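Local coordinates for lysozyme inhibitor LprI-like N-terminal domain-containing protein (Pseudomonas putida, PDB 3GI7) that is of unknown function but, as a secreted member of the LprI family, may act as a lysozyme inhibitor, at residues A[38-42]-A[59-63]. Residues are numbered along the deposited sequence; the frame is centred on the assembly and turned at random.
Sequences YDELI and IEAAE
Tyr38 on helix 17-49 reaches over to Ile59, Glu60 and Glu63 on helix 55-77, joining the first two helices of an up-down-up three-helix bundle. The local axes run nearly antiparallel (157°) with a closest approach of 12.0 Å, and the Tyr38 ring spans much of that gap. Its CB already points at the partner helix, and with CG anti to the backbone N (chi1 179°) the ring continues across.

CE1 makes the closest carbon contacts of the ring: Ile59 CG2 lies 3.6 Å from Tyr38 CE1, and Glu63 CB lies 3.7 Å from that same CE1. Both approach obliquely, whereas the CA of Glu60 meets the phenol end at the ring edge, near its plane, 3.4 Å from Tyr38 OH. The Glu63 side chain, bent at chi2, runs past the ring in the opposite direction, with its CG beside CD1 and CE1 and its carboxylate plane turned 45° from the ring; its OE1 forms a salt bridge with Arg103 on helix 86-111, so aliphatic CB and CG pack on Tyr38 while the charge is paired elsewhere.

Ile59 CG2 is a shared methyl. Besides the tyrosine it meets Leu41 CD2 tip to tip at 3.9 Å, and Ile42 CD1 sliding alongside. Leu107 of helix 86-111 also touches Tyr38, Leu41 and Glu63, tying the third helix to this pair, while Ile59 additionally packs on Val76 of the second subunit.

Without the Tyr38 ring, with an alanine here, Ile59 CG2 would probably lose its nearest neighbour across the contact and the water its phenol partner. That water sits in the ring plane, 2.7 Å from Tyr38 OH, and donates a weak hydrogen bond to Glu60 OE2.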
ATOM      1  N   TYR A  38     -13.059   3.226 -10.070  1.00 19.86           N
ATOM      2  CA  TYR A  38     -13.613   1.992 -10.620  1.00 19.00           C
ATOM      3  C   TYR A  38     -14.206   2.254 -12.038  1.00 20.19           C
ATOM      4  O   TYR A  38     -13.924   1.527 -12.998  1.00 20.93           O
ATOM      5  CB  TYR A  38     -14.670   1.465  -9.687  1.00 19.01           C
ATOM      6  CG  TYR A  38     -15.319   0.218 -10.185  1.00 19.24           C
ATOM      7  CD1 TYR A  38     -14.784  -1.016  -9.906  1.00 18.81           C
ATOM      8  CD2 TYR A  38     -16.432   0.286 -11.034  1.00 23.22           C
ATOM      9  CE1 TYR A  38     -15.388  -2.201 -10.405  1.00 20.94           C
ATOM     10  CE2 TYR A  38     -17.025  -0.867 -11.550  1.00 23.84           C
ATOM     11  CZ  TYR A  38     -16.488  -2.097 -11.245  1.00 26.12           C
ATOM     12  OH  TYR A  38     -17.050  -3.215 -11.738  1.00 23.31           O
ATOM     13  N   ASP A  39     -14.975   3.325 -12.154  1.00 21.13           N
ATOM     14  CA  ASP A  39     -15.684   3.654 -13.385  1.00 21.90           C
ATOM     15  C   ASP A  39     -14.646   3.949 -14.485  1.00 22.54           C
ATOM     16  O   ASP A  39     -14.815   3.543 -15.633  1.00 19.52           O
ATOM     17  CB  ASP A  39     -16.585   4.899 -13.178  1.00 22.21           C
ATOM     18  CG  ASP A  39     -17.839   4.627 -12.339  1.00 21.56           C
ATOM     19  OD1 ASP A  39     -18.196   3.480 -12.059  1.00 29.40           O
ATOM     20  OD2 ASP A  39     -18.510   5.598 -11.995  1.00 31.77           O
ATOM     21  N   GLU A  40     -13.598   4.671 -14.104  1.00 21.73           N
ATOM     22  CA  GLU A  40     -12.534   5.005 -15.032  0.50 23.15           C
ATOM     23  C   GLU A  40     -11.696   3.774 -15.421  1.00 22.02           C
ATOM     24  O   GLU A  40     -11.246   3.681 -16.569  1.00 20.91           O
ATOM     25  CB  GLU A  40     -11.675   6.145 -14.496  0.50 23.81           C
ATOM     26  CG  GLU A  40     -12.422   7.479 -14.434  0.50 30.71           C
ATOM     27  CD  GLU A  40     -11.581   8.626 -13.874  0.50 37.37           C
ATOM     28  OE1 GLU A  40     -11.461   9.669 -14.560  0.50 47.85           O
ATOM     29  OE2 GLU A  40     -11.044   8.488 -12.759  0.50 39.90           O
ATOM     30  N   LEU A  41     -11.514   2.819 -14.516  1.00 19.75           N
ATOM     31  CA  LEU A  41     -10.792   1.586 -14.862  1.00 17.99           C
ATOM     32  C   LEU A  41     -11.549   0.817 -15.956  1.00 18.31           C
ATOM     33  O   LEU A  41     -10.945   0.312 -16.903  1.00 17.63           O
ATOM     34  CB  LEU A  41     -10.616   0.664 -13.656  1.00 19.44           C
ATOM     35  CG  LEU A  41     -10.172  -0.761 -13.949  1.00 18.21           C
ATOM     36  CD1 LEU A  41      -8.758  -0.839 -14.510  1.00 17.78           C
ATOM     37  CD2 LEU A  41     -10.314  -1.647 -12.665  1.00 23.54           C
ATOM     38  N   ILE A  42     -12.856   0.718 -15.781  1.00 19.93           N
ATOM     39  CA  ILE A  42     -13.735   0.056 -16.771  1.00 20.53           C
ATOM     40  C   ILE A  42     -13.527   0.673 -18.159  1.00 20.38           C
ATOM     41  O   ILE A  42     -13.318  -0.048 -19.144  1.00 22.91           O
ATOM     42  CB  ILE A  42     -15.185   0.120 -16.353  1.00 19.53           C
ATOM     43  CG1 ILE A  42     -15.429  -0.646 -15.037  1.00 21.40           C
ATOM     44  CG2 ILE A  42     -16.146  -0.420 -17.507  1.00 23.55           C
ATOM     45  CD1 ILE A  42     -15.262  -2.133 -15.126  1.00 25.22           C
ATOM     46  N   ILE A  59     -13.753  -8.003 -13.245  1.00 16.77           N
ATOM     47  CA  ILE A  59     -13.477  -6.779 -12.505  1.00 18.14           C
ATOM     48  C   ILE A  59     -14.586  -6.504 -11.486  1.00 21.10           C
ATOM     49  O   ILE A  59     -14.313  -6.196 -10.323  1.00 18.93           O
ATOM     50  CB  ILE A  59     -13.277  -5.544 -13.428  1.00 18.20           C
ATOM     51  CG1 ILE A  59     -11.983  -5.720 -14.241  1.00 21.40           C
ATOM     52  CG2 ILE A  59     -13.286  -4.198 -12.600  1.00 18.63           C
ATOM     53  CD1 ILE A  59     -11.874  -4.785 -15.460  1.00 19.19           C
ATOM     54  N   GLU A  60     -15.839  -6.677 -11.910  1.00 20.94           N
ATOM     55  CA  GLU A  60     -16.973  -6.508 -11.009  1.00 19.71           C
ATOM     56  C   GLU A  60     -16.982  -7.547  -9.882  1.00 19.73           C
ATOM     57  O   GLU A  60     -17.195  -7.176  -8.730  1.00 20.50           O
ATOM     58  CB  GLU A  60     -18.278  -6.553 -11.815  1.00 21.72           C
ATOM     59  CG  GLU A  60     -19.483  -6.230 -10.999  1.00 21.96           C
ATOM     60  CD  GLU A  60     -20.725  -6.231 -11.899  1.00 33.75           C
ATOM     61  OE1 GLU A  60     -20.962  -7.236 -12.580  1.00 42.67           O
ATOM     62  OE2 GLU A  60     -21.378  -5.202 -11.970  1.00 32.46           O
ATOM     63  N   ALA A  61     -16.672  -8.811 -10.188  1.00 19.94           N
ATOM     64  CA  ALA A  61     -16.623  -9.865  -9.175  1.00 22.42           C
ATOM     65  C   ALA A  61     -15.552  -9.576  -8.120  1.00 20.43           C
ATOM     66  O   ALA A  61     -15.798  -9.729  -6.926  1.00 21.09           O
ATOM     67  CB  ALA A  61     -16.395 -11.251  -9.805  1.00 20.17           C
ATOM     68  N   ALA A  62     -14.365  -9.177  -8.576  1.00 20.56           N
ATOM     69  CA  ALA A  62     -13.254  -8.827  -7.674  1.00 20.16           C
ATOM     70  C   ALA A  62     -13.648  -7.689  -6.748  1.00 19.83           C
ATOM     71  O   ALA A  62     -13.405  -7.745  -5.541  1.00 17.83           O
ATOM     72  CB  ALA A  62     -11.997  -8.449  -8.485  1.00 16.49           C
ATOM     73  N   GLU A  63     -14.274  -6.658  -7.294  1.00 18.09           N
ATOM     74  CA  GLU A  63     -14.636  -5.504  -6.487  1.00 19.13           C
ATOM     75  C   GLU A  63     -15.690  -5.873  -5.430  1.00 18.47           C
ATOM     76  O   GLU A  63     -15.629  -5.389  -4.290  1.00 17.61           O
ATOM     77  CB  GLU A  63     -15.131  -4.354  -7.356  1.00 19.77           C
ATOM     78  CG  GLU A  63     -15.245  -3.041  -6.617  1.00 20.31           C
ATOM     79  CD  GLU A  63     -13.895  -2.401  -6.238  1.00 23.64           C
ATOM     80  OE1 GLU A  63     -12.824  -2.953  -6.582  1.00 22.34           O
ATOM     81  OE2 GLU A  63     -13.938  -1.313  -5.586  1.00 23.21           O
TER
HETATM   82  O   HOH W   1     -19.147  -3.061 -13.351  1.00 36.08           O